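Local coordinates for protein cytochrome C554 (Nitrosomonas europaea, PDB 1FT5) that carries electrons in periplasmic ammonia oxidation on four covalently bound hemes, accepting them directly from hydroxylamine oxidoreductase, at residues Q20-K23 with D24-H27; K47-P50 with A51-Y54; H102-S105 with G106-F109. All blocks are in the same frame, centred on the assembly; numbering follows the deposited sequence.

Overall arrangement
Along the chain the three contacts come in series: interaction 1 at the exit of helix 16-22, interaction 2 in the loop after helix 40-45, and interaction 3 within helix 99-112. Interaction 1 is the most central; its centre lies about 24 Å from that of interaction 2 and about 26 Å from that of interaction 3. Interactions 2 and 3 fall on opposite sides of the chain's centre, with centres about 46 Å apart, and no two of the three touch. Each meets a different heme. Interactions 1 and 3 each bring an axial histidine to an iron, and interaction 2 lines a heme pocket, in a chain with little regular secondary structure.

Interaction 1: residues Q20-K23 with D24-H27; sequences QSWK and DTAH. With HEM (protoporphyrin IX containing Fe), chain H.
Thr25 folds back on Trp22 and grips its carbonyl twice. Thr25 OG1 donates to Trp22 O at 2.6 Å, lying in the carbonyl plane on a lone pair, while Thr25 N reaches Trp22 O at 2.9 Å from well above that plane. With chi1 at 67°, OG1 sits between the backbone N and the carbonyl carbon of its own residue, which also sets it over one face of the indole, 3.9 Å from Trp22 CD1. A valine here, lacking the hydroxyl, would probably leave Trp22 O gripped by the backbone amide without its in-plane partner, and the turn less firmly closed. The amide bond closes a type I beta turn, Trp22 to Thr25, at the exit of helix 16-22, and the hydroxyl bond reinforces it; one residue earlier in register, Asp24 N donates to Ser21 O at 3.1 Å. Beyond the turn the chain reaches the iron of a bis-histidine heme: His27 NE2 binds FE at 2.0 Å, and His138 supplies the second axial nitrogen. His27 CB comes 4.2 Å from Trp22 NE1, the two side chains crossing at about a right angle. Farther out, Val86 bonds to both residues, its carbonyl oxygen taking the indole N-H and its backbone bonding to that of His27. His27 ND1 makes a weak hydrogen bond to Ala177 O, and Ser21 OG accepts from Glu180 N.

Interaction 2: residues K47-P50 with A51-Y54; sequences KLDP and AKDY. With HEM (protoporphyrin IX containing Fe), chain F.
Asp49 N gives its hydrogen to Tyr54 OH at 3.0 Å, almost straight at 171°, so the phenol oxygen satisfies the backbone of a residue five places earlier. The next polar atom, Asp49 O, has two donors: Lys52 N at 3.2 Å, from far above the carbonyl plane, and a water. That water, 2.8 Å from Asp49 O, donates its other hydrogen to Lys52 O at 2.7 Å and so ties together both ends of a type I beta turn, Asp49 to Lys52. An Asx turn is laid over it: Asp49 CG stands anti to its own N (chi1 -180°), bringing OD1 2.9 Å from Ala51 N, which meets it from above the carboxylate plane. These turns follow the Schellman motif that ends helix 40-45, with Lys47 as its C-prime residue. Tyr54 is held between unlike neighbours. Heme methyl CMB lies over one face near the rim, 3.4 Å from Tyr54 CG, and Lys52 CG covers the opposite face over its centre. Leu48 brings CB to 3.6 Å from Tyr54 OH and CD1 to 3.9 Å from the same methyl, CMB. Tyr54 also touches Cys60, a covalent attachment point of heme 2.

Interaction 3: residues H102-S105 with G106-F109; sequences HRKS and GQAF. With HEM (protoporphyrin IX containing Fe), chain E.
In His102, one turn before Gly106, CG stands anti to the carbonyl carbon (chi1 -71°), and this turns the imidazole off helix 99-112 onto a heme iron. Arg103 starts the other way, CG anti to the backbone N, and then bends at chi3 (113°) so that its guanidinium comes round beside Gln107. The scaffold is a plain alpha helix, with i to i+4 bonds from Gly106, Gln107, Ala108 and Phe109 back to His102, Arg103, Lys104 and Ser105; Gly106 N to His102 O measures 3.0 Å and Ala108 N to Lys104 O 2.8 Å. His102 binds iron through ND1, at 2.1 Å from FE, opposite His15 in a bis-histidine site. Ligation through ND1, the nitrogen next to CG, goes with a close approach of the helix: His102 CB is 3.2 Å from heme NC. The other nitrogen, NE2, is hydrogen-bonded to Gln126, which probably fixes the ring's rotation, and Phe98 and Phe188 meet the imidazole. Arg103 CB packs against the heme at 3.5 Å from CBC. The end of Gln107 lies over one face of the guanidinium, the planes 74° apart; which amide atom points where, and the tight spacing, are doubtful. Ser105 OG, on the side of the helix toward Val187, is hydrogen-bonded to Thr116 OG1. At Gly106 a side chain would run into heme methyl CMD; without one, the backbone passes close beside the heme edge, just outside that methyl, Gly106 CA 3.8 Å from CMD.

Interaction 1: residues Q20-K23 with D24-H27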
loop_
_atom_site.group_PDB
_atom_site.type_symbol
_atom_site.label_atom_id
_atom_site.label_comp_id
_atom_site.label_asym_id
_atom_site.label_seq_id
_atom_site.Cartn_x
_atom_site.Cartn_y
_atom_site.Cartn_z
ATOM N N GLN A 20 7.142 7.587 8.581
ATOM C CA GLN A 20 7.577 7.186 9.891
ATOM C C GLN A 20 6.565 6.238 10.565
ATOM O O GLN A 20 6.967 5.313 11.254
ATOM C CB GLN A 20 7.769 8.428 10.752
ATOM C CG GLN A 20 8.723 8.196 11.885
ATOM C CD GLN A 20 8.053 8.327 13.238
ATOM O OE1 GLN A 20 6.855 8.038 13.395
ATOM N NE2 GLN A 20 8.828 8.754 14.238
ATOM N N SER A 21 5.272 6.486 10.359
ATOM C CA SER A 21 4.235 5.653 10.965
ATOM C C SER A 21 4.115 4.342 10.163
ATOM O O SER A 21 4.045 3.229 10.727
ATOM C CB SER A 21 2.922 6.440 10.980
ATOM O OG SER A 21 1.767 5.649 11.262
ATOM N N TRP A 22 4.169 4.473 8.838
ATOM C CA TRP A 22 4.053 3.267 7.996
ATOM C C TRP A 22 5.179 2.251 8.344
ATOM O O TRP A 22 4.979 1.022 8.301
ATOM C CB TRP A 22 4.157 3.720 6.510
ATOM C CG TRP A 22 4.398 2.561 5.557
ATOM C CD1 TRP A 22 3.436 1.750 4.989
ATOM C CD2 TRP A 22 5.671 2.032 5.168
ATOM N NE1 TRP A 22 4.063 0.725 4.262
ATOM C CE2 TRP A 22 5.422 0.870 4.368
ATOM C CE3 TRP A 22 7.004 2.396 5.422
ATOM C CZ2 TRP A 22 6.476 0.087 3.812
ATOM C CZ3 TRP A 22 8.045 1.624 4.884
ATOM C CH2 TRP A 22 7.763 0.473 4.080
ATOM N N LYS A 23 6.353 2.737 8.691
ATOM C CA LYS A 23 7.485 1.848 8.927
ATOM C C LYS A 23 7.268 0.885 10.038
ATOM O O LYS A 23 7.974 -0.144 10.086
ATOM C CB LYS A 23 8.764 2.671 9.237
ATOM C CG LYS A 23 9.995 2.125 8.510
ATOM C CD LYS A 23 11.007 1.479 9.498
ATOM C CE LYS A 23 12.083 0.652 8.736
ATOM N NZ LYS A 23 13.064 -0.014 9.657
ATOM N N ASP A 24 6.361 1.217 10.965
ATOM C CA ASP A 24 6.115 0.344 12.103
ATOM C C ASP A 24 4.978 -0.642 11.844
ATOM O O ASP A 24 4.663 -1.474 12.709
ATOM C CB ASP A 24 5.802 1.214 13.354
ATOM C CG ASP A 24 7.043 1.957 13.873
ATOM O OD1 ASP A 24 8.194 1.531 13.586
ATOM O OD2 ASP A 24 6.869 2.984 14.570
ATOM N N THR A 25 4.390 -0.589 10.658
ATOM C CA THR A 25 3.224 -1.458 10.317
ATOM C C THR A 25 3.615 -2.819 9.766
ATOM O O THR A 25 4.739 -3.005 9.318
ATOM C CB THR A 25 2.305 -0.810 9.276
ATOM O OG1 THR A 25 2.998 -0.701 8.010
ATOM C CG2 THR A 25 1.826 0.559 9.747
ATOM N N ALA A 26 2.686 -3.791 9.848
ATOM C CA ALA A 26 2.961 -5.170 9.367
ATOM C C ALA A 26 3.290 -5.077 7.871
ATOM O O ALA A 26 4.186 -5.763 7.380
ATOM C CB ALA A 26 1.724 -6.009 9.558
ATOM N N HIS A 27 2.609 -4.181 7.176
ATOM C CA HIS A 27 2.887 -4.028 5.715
ATOM C C HIS A 27 4.376 -3.724 5.489
ATOM O O HIS A 27 5.048 -4.334 4.610
ATOM C CB HIS A 27 2.070 -2.864 5.096
ATOM C CG HIS A 27 0.629 -3.206 4.834
ATOM N ND1 HIS A 27 -0.437 -2.394 5.208
ATOM C CD2 HIS A 27 0.067 -4.310 4.260
ATOM C CE1 HIS A 27 -1.564 -2.985 4.875
ATOM N NE2 HIS A 27 -1.338 -4.143 4.283
HETATM C CHA HEM H . -1.549 -7.038 6.588
HETATM C CHB HEM H . -5.268 -4.075 5.639
HETATM C CHC HEM H . -3.488 -3.512 1.133
HETATM C CHD HEM H . -0.606 -7.372 1.901
HETATM C C1A HEM H . -2.656 -6.212 6.731
HETATM C C2A HEM H . -3.377 -6.031 7.968
HETATM C C3A HEM H . -4.447 -5.251 7.677
HETATM C C4A HEM H . -4.361 -4.908 6.288
HETATM C CMA HEM H . -5.588 -4.802 8.642
HETATM C CAA HEM H . -3.060 -6.616 9.272
HETATM C CBA HEM H . -2.132 -5.741 10.056
HETATM C CGA HEM H . -1.688 -6.283 11.407
HETATM O O1A HEM H . -2.055 -7.444 11.781
HETATM O O2A HEM H . -0.961 -5.559 12.081
HETATM C C1B HEM H . -5.132 -3.685 4.287
HETATM C C2B HEM H . -5.954 -2.716 3.629
HETATM C C3B HEM H . -5.376 -2.462 2.380
HETATM C C4B HEM H . -4.219 -3.354 2.295
HETATM C CMB HEM H . -7.248 -2.092 4.226
HETATM C CAB HEM H . -5.828 -1.526 1.287
HETATM C CBB HEM H . -6.090 -0.109 1.779
HETATM C C1C HEM H . -2.573 -4.544 0.973
HETATM C C2C HEM H . -1.991 -4.796 -0.304
HETATM C C3C HEM H . -1.246 -5.951 -0.130
HETATM C C4C HEM H . -1.333 -6.311 1.272
HETATM C CMC HEM H . -2.224 -3.979 -1.564
HETATM C CAC HEM H . -0.447 -6.787 -1.182
HETATM C CBC HEM H . 0.611 -5.998 -2.027
HETATM C C1D HEM H . -0.606 -7.591 3.294
HETATM C C2D HEM H . 0.256 -8.485 3.947
HETATM C C3D HEM H . 0.065 -8.342 5.263
HETATM C C4D HEM H . -0.969 -7.362 5.389
HETATM C CMD HEM H . 1.249 -9.449 3.257
HETATM C CAD HEM H . 0.885 -9.063 6.323
HETATM C CBD HEM H . 2.322 -8.581 6.539
HETATM C CGD HEM H . 3.073 -9.490 7.410
HETATM O O1D HEM H . 2.774 -9.575 8.592
HETATM O O2D HEM H . 3.971 -10.135 6.886
HETATM N NA HEM H . -3.272 -5.522 5.723
HETATM N NB HEM H . -4.049 -4.121 3.489
HETATM N NC HEM H . -2.173 -5.451 1.945
HETATM N ND HEM H . -1.375 -6.912 4.179
HETATM FE FE HEM H . -2.712 -5.483 3.849
#

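Interaction 2: residues K47-P50 with A51-Y54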
loop_
_atom_site.group_PDB
_atom_site.type_symbol
_atom_site.label_atom_id
_atom_site.label_comp_id
_atom_site.label_asym_id
_atom_site.label_seq_id
_atom_site.Cartn_x
_atom_site.Cartn_y
_atom_site.Cartn_z
ATOM N N LYS A 47 0.047 -24.709 7.215
ATOM C CA LYS A 47 0.776 -25.877 6.652
ATOM C C LYS A 47 1.949 -25.534 5.762
ATOM O O LYS A 47 2.282 -26.255 4.798
ATOM C CB LYS A 47 -0.186 -26.845 5.952
ATOM C CG LYS A 47 -1.289 -27.376 6.910
ATOM C CD LYS A 47 -0.669 -27.982 8.181
ATOM C CE LYS A 47 -1.725 -28.672 9.097
ATOM N NZ LYS A 47 -1.046 -29.656 10.024
ATOM N N LEU A 48 2.586 -24.395 6.059
ATOM C CA LEU A 48 3.784 -23.950 5.358
ATOM C C LEU A 48 4.988 -24.441 6.191
ATOM O O LEU A 48 4.820 -24.894 7.337
ATOM C CB LEU A 48 3.788 -22.401 5.309
ATOM C CG LEU A 48 2.608 -21.869 4.487
ATOM C CD1 LEU A 48 2.649 -20.336 4.594
ATOM C CD2 LEU A 48 2.659 -22.314 3.017
ATOM N N ASP A 49 6.175 -24.308 5.630
ATOM C CA ASP A 49 7.429 -24.776 6.287
ATOM C C ASP A 49 7.996 -23.608 7.088
ATOM O O ASP A 49 8.436 -22.620 6.495
ATOM C CB ASP A 49 8.424 -25.147 5.182
ATOM C CG ASP A 49 9.781 -25.664 5.730
ATOM O OD1 ASP A 49 10.055 -25.533 6.939
ATOM O OD2 ASP A 49 10.552 -26.178 4.880
ATOM N N PRO A 50 8.017 -23.718 8.437
ATOM C CA PRO A 50 8.541 -22.621 9.274
ATOM C C PRO A 50 10.001 -22.290 9.089
ATOM O O PRO A 50 10.474 -21.197 9.488
ATOM C CB PRO A 50 8.270 -23.092 10.708
ATOM C CG PRO A 50 8.280 -24.669 10.610
ATOM C CD PRO A 50 7.615 -24.909 9.226
ATOM N N ALA A 51 10.758 -23.234 8.536
ATOM C CA ALA A 51 12.167 -23.023 8.359
ATOM C C ALA A 51 12.592 -22.683 6.960
ATOM O O ALA A 51 13.766 -22.399 6.718
ATOM C CB ALA A 51 12.968 -24.302 8.887
ATOM N N LYS A 52 11.637 -22.666 6.026
ATOM C CA LYS A 52 11.966 -22.401 4.636
ATOM C C LYS A 52 12.191 -20.905 4.341
ATOM O O LYS A 52 11.498 -20.048 4.901
ATOM C CB LYS A 52 10.820 -22.936 3.721
ATOM C CG LYS A 52 10.964 -22.580 2.235
ATOM C CD LYS A 52 10.042 -23.469 1.385
ATOM C CE LYS A 52 9.936 -22.984 -0.066
ATOM N NZ LYS A 52 8.990 -23.917 -0.792
ATOM N N ASP A 53 13.093 -20.631 3.405
ATOM C CA ASP A 53 13.303 -19.253 2.984
ATOM C C ASP A 53 12.353 -19.002 1.806
ATOM O O ASP A 53 12.576 -19.506 0.704
ATOM C CB ASP A 53 14.741 -19.069 2.530
ATOM C CG ASP A 53 15.031 -17.666 2.016
ATOM O OD1 ASP A 53 14.140 -16.787 2.046
ATOM O OD2 ASP A 53 16.169 -17.464 1.550
ATOM N N TYR A 54 11.276 -18.209 2.044
ATOM C CA TYR A 54 10.279 -17.896 0.979
ATOM C C TYR A 54 10.560 -16.507 0.375
ATOM O O TYR A 54 9.742 -16.058 -0.434
ATOM C CB TYR A 54 8.852 -17.857 1.581
ATOM C CG TYR A 54 8.324 -19.258 1.961
ATOM C CD1 TYR A 54 8.336 -19.667 3.292
ATOM C CD2 TYR A 54 7.762 -20.107 0.994
ATOM C CE1 TYR A 54 7.776 -20.909 3.700
ATOM C CE2 TYR A 54 7.205 -21.314 1.398
ATOM C CZ TYR A 54 7.208 -21.683 2.720
ATOM O OH TYR A 54 6.608 -22.871 3.081
HETATM C CHA HEM F . 0.288 -12.694 5.764
HETATM C CHB HEM F . 3.691 -15.901 4.505
HETATM C CHC HEM F . 1.979 -15.864 -0.088
HETATM C CHD HEM F . -1.157 -12.321 1.178
HETATM C C1A HEM F . 1.409 -13.565 5.833
HETATM C C2A HEM F . 2.050 -13.957 7.035
HETATM C C3A HEM F . 3.044 -14.858 6.678
HETATM C C4A HEM F . 2.934 -14.976 5.240
HETATM C CMA HEM F . 4.022 -15.641 7.576
HETATM C CAA HEM F . 1.669 -13.485 8.407
HETATM C CBA HEM F . 0.501 -14.278 8.992
HETATM C CGA HEM F . 0.244 -13.926 10.453
HETATM O O1A HEM F . 1.024 -13.155 11.055
HETATM O O2A HEM F . -0.781 -14.394 10.983
HETATM C C1B HEM F . 3.510 -16.165 3.131
HETATM C C2B HEM F . 4.181 -17.220 2.398
HETATM C C3B HEM F . 3.660 -17.243 1.160
HETATM C C4B HEM F . 2.693 -16.180 1.071
HETATM C CMB HEM F . 5.309 -18.081 2.910
HETATM C CAB HEM F . 4.004 -18.172 -0.015
HETATM C CBB HEM F . 3.849 -19.668 0.350
HETATM C C1C HEM F . 1.007 -14.825 -0.153
HETATM C C2C HEM F . 0.296 -14.461 -1.360
HETATM C C3C HEM F . -0.565 -13.430 -1.016
HETATM C C4C HEM F . -0.369 -13.223 0.406
HETATM C CMC HEM F . 0.493 -15.057 -2.747
HETATM C CAC HEM F . -1.481 -12.606 -1.873
HETATM C CBC HEM F . -2.280 -13.280 -2.990
HETATM C C1D HEM F . -1.044 -12.138 2.551
HETATM C C2D HEM F . -1.932 -11.329 3.310
HETATM C C3D HEM F . -1.543 -11.456 4.626
HETATM C C4D HEM F . -0.400 -12.328 4.632
HETATM C CMD HEM F . -3.094 -10.518 2.727
HETATM C CAD HEM F . -2.219 -10.799 5.814
HETATM C CBD HEM F . -3.260 -11.678 6.534
HETATM C CGD HEM F . -3.913 -10.939 7.684
HETATM O O1D HEM F . -3.254 -10.770 8.711
HETATM O O2D HEM F . -5.047 -10.567 7.559
HETATM N NA HEM F . 1.983 -14.148 4.692
HETATM N NB HEM F . 2.583 -15.517 2.320
HETATM N NC HEM F . 0.644 -14.009 0.913
HETATM N ND HEM F . -0.102 -12.731 3.323
HETATM FE FE HEM F . 1.468 -13.878 2.741
HETATM O O HOH W 1 9.518 -20.003 6.716
#

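Interaction 3: residues H102-S105 with G106-F109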
loop_
_atom_site.group_PDB
_atom_site.type_symbol
_atom_site.label_atom_id
_atom_site.label_comp_id
_atom_site.label_asym_id
_atom_site.label_seq_id
_atom_site.Cartn_x
_atom_site.Cartn_y
_atom_site.Cartn_z
ATOM N N HIS A 102 2.599 16.027 -7.602
ATOM C CA HIS A 102 2.532 16.413 -6.156
ATOM C C HIS A 102 3.535 17.550 -5.923
ATOM O O HIS A 102 3.220 18.518 -5.206
ATOM C CB HIS A 102 2.855 15.256 -5.205
ATOM C CG HIS A 102 1.767 14.235 -5.181
ATOM N ND1 HIS A 102 1.565 13.367 -4.107
ATOM C CD2 HIS A 102 0.877 13.963 -6.166
ATOM C CE1 HIS A 102 0.543 12.598 -4.508
ATOM N NE2 HIS A 102 0.097 12.906 -5.722
ATOM N N ARG A 103 4.724 17.460 -6.538
ATOM C CA ARG A 103 5.747 18.512 -6.386
ATOM C C ARG A 103 5.281 19.810 -7.047
ATOM O O ARG A 103 5.263 20.893 -6.397
ATOM C CB ARG A 103 7.068 18.080 -7.055
ATOM C CG ARG A 103 8.179 19.110 -6.827
ATOM C CD ARG A 103 9.311 19.087 -7.894
ATOM N NE ARG A 103 9.299 20.330 -8.679
ATOM C CZ ARG A 103 10.332 21.169 -8.802
ATOM N NH1 ARG A 103 11.483 20.905 -8.188
ATOM N NH2 ARG A 103 10.203 22.292 -9.519
ATOM N N LYS A 104 4.844 19.730 -8.286
ATOM C CA LYS A 104 4.434 20.967 -8.968
ATOM C C LYS A 104 3.194 21.626 -8.353
ATOM O O LYS A 104 3.097 22.869 -8.220
ATOM C CB LYS A 104 4.176 20.701 -10.452
ATOM C CG LYS A 104 5.431 20.172 -11.160
ATOM C CD LYS A 104 6.714 20.873 -10.674
ATOM C CE LYS A 104 6.863 22.268 -11.262
ATOM N NZ LYS A 104 8.287 22.685 -11.412
ATOM N N SER A 105 2.218 20.804 -7.991
ATOM C CA SER A 105 0.982 21.345 -7.421
ATOM C C SER A 105 1.261 21.892 -6.039
ATOM O O SER A 105 0.639 22.901 -5.664
ATOM C CB SER A 105 -0.121 20.261 -7.340
ATOM O OG SER A 105 -0.590 19.879 -8.633
ATOM N N GLY A 106 2.171 21.282 -5.297
ATOM C CA GLY A 106 2.555 21.759 -3.973
ATOM C C GLY A 106 3.226 23.137 -4.113
ATOM O O GLY A 106 2.953 24.041 -3.339
ATOM N N GLN A 107 4.115 23.256 -5.089
ATOM C CA GLN A 107 4.786 24.551 -5.353
ATOM C C GLN A 107 3.766 25.585 -5.812
ATOM O O GLN A 107 3.854 26.741 -5.357
ATOM C CB GLN A 107 5.832 24.360 -6.457
ATOM C CG GLN A 107 7.041 23.625 -5.952
ATOM C CD GLN A 107 7.976 23.189 -7.078
ATOM O OE1 GLN A 107 9.141 22.858 -6.834
ATOM N NE2 GLN A 107 7.473 23.171 -8.300
ATOM N N ALA A 108 2.817 25.219 -6.677
ATOM C CA ALA A 108 1.785 26.193 -7.138
ATOM C C ALA A 108 0.955 26.674 -5.944
ATOM O O ALA A 108 0.585 27.856 -5.824
ATOM C CB ALA A 108 0.858 25.577 -8.180
ATOM N N PHE A 109 0.590 25.746 -5.068
ATOM C CA PHE A 109 -0.168 26.151 -3.886
ATOM C C PHE A 109 0.678 27.062 -2.943
ATOM O O PHE A 109 0.182 28.103 -2.472
ATOM C CB PHE A 109 -0.629 24.873 -3.123
ATOM C CG PHE A 109 -1.486 25.161 -1.933
ATOM C CD1 PHE A 109 -2.840 25.411 -2.102
ATOM C CD2 PHE A 109 -0.907 25.203 -0.673
ATOM C CE1 PHE A 109 -3.644 25.711 -0.983
ATOM C CE2 PHE A 109 -1.689 25.495 0.462
ATOM C CZ PHE A 109 -3.052 25.743 0.280
HETATM C CHA HEM E . -0.554 14.883 -1.259
HETATM C CHB HEM E . 0.790 10.257 -1.692
HETATM C CHC HEM E . 5.059 11.725 -3.522
HETATM C CHD HEM E . 4.011 16.301 -2.092
HETATM C C1A HEM E . -0.578 13.494 -1.269
HETATM C C2A HEM E . -1.740 12.692 -0.921
HETATM C C3A HEM E . -1.317 11.380 -0.984
HETATM C C4A HEM E . 0.034 11.406 -1.418
HETATM C CMA HEM E . -2.121 10.096 -0.704
HETATM C CAA HEM E . -3.107 13.206 -0.577
HETATM C CBA HEM E . -3.932 13.476 -1.840
HETATM C CGA HEM E . -5.382 13.805 -1.573
HETATM O O1A HEM E . -5.634 14.989 -1.102
HETATM O O2A HEM E . -6.301 12.975 -1.824
HETATM C C1B HEM E . 2.073 10.287 -2.218
HETATM C C2B HEM E . 2.756 9.128 -2.661
HETATM C C3B HEM E . 3.920 9.522 -3.283
HETATM C C4B HEM E . 3.961 10.962 -3.165
HETATM C CMB HEM E . 2.264 7.665 -2.492
HETATM C CAB HEM E . 5.012 8.640 -3.960
HETATM C CBB HEM E . 4.598 8.061 -5.325
HETATM C C1C HEM E . 5.150 13.079 -3.225
HETATM C C2C HEM E . 6.379 13.852 -3.419
HETATM C C3C HEM E . 6.090 15.096 -2.922
HETATM C C4C HEM E . 4.730 15.134 -2.528
HETATM C CMC HEM E . 7.722 13.342 -3.995
HETATM C CAC HEM E . 7.087 16.254 -2.722
HETATM C CBC HEM E . 7.816 16.875 -3.891
HETATM C C1D HEM E . 2.643 16.295 -1.816
HETATM C C2D HEM E . 1.886 17.452 -1.507
HETATM C C3D HEM E . 0.616 17.065 -1.317
HETATM C C4D HEM E . 0.576 15.644 -1.506
HETATM C CMD HEM E . 2.488 18.903 -1.426
HETATM C CAD HEM E . -0.472 17.961 -0.811
HETATM C CBD HEM E . -0.510 18.094 0.690
HETATM C CGD HEM E . -1.616 18.944 1.322
HETATM O O1D HEM E . -1.313 19.417 2.441
HETATM O O2D HEM E . -2.703 19.055 0.760
HETATM N NA HEM E . 0.513 12.697 -1.573
HETATM N NB HEM E . 2.807 11.440 -2.518
HETATM N NC HEM E . 4.134 13.863 -2.673
HETATM N ND HEM E . 1.797 15.192 -1.833
HETATM FE FE HEM E . 2.304 13.327 -2.163
#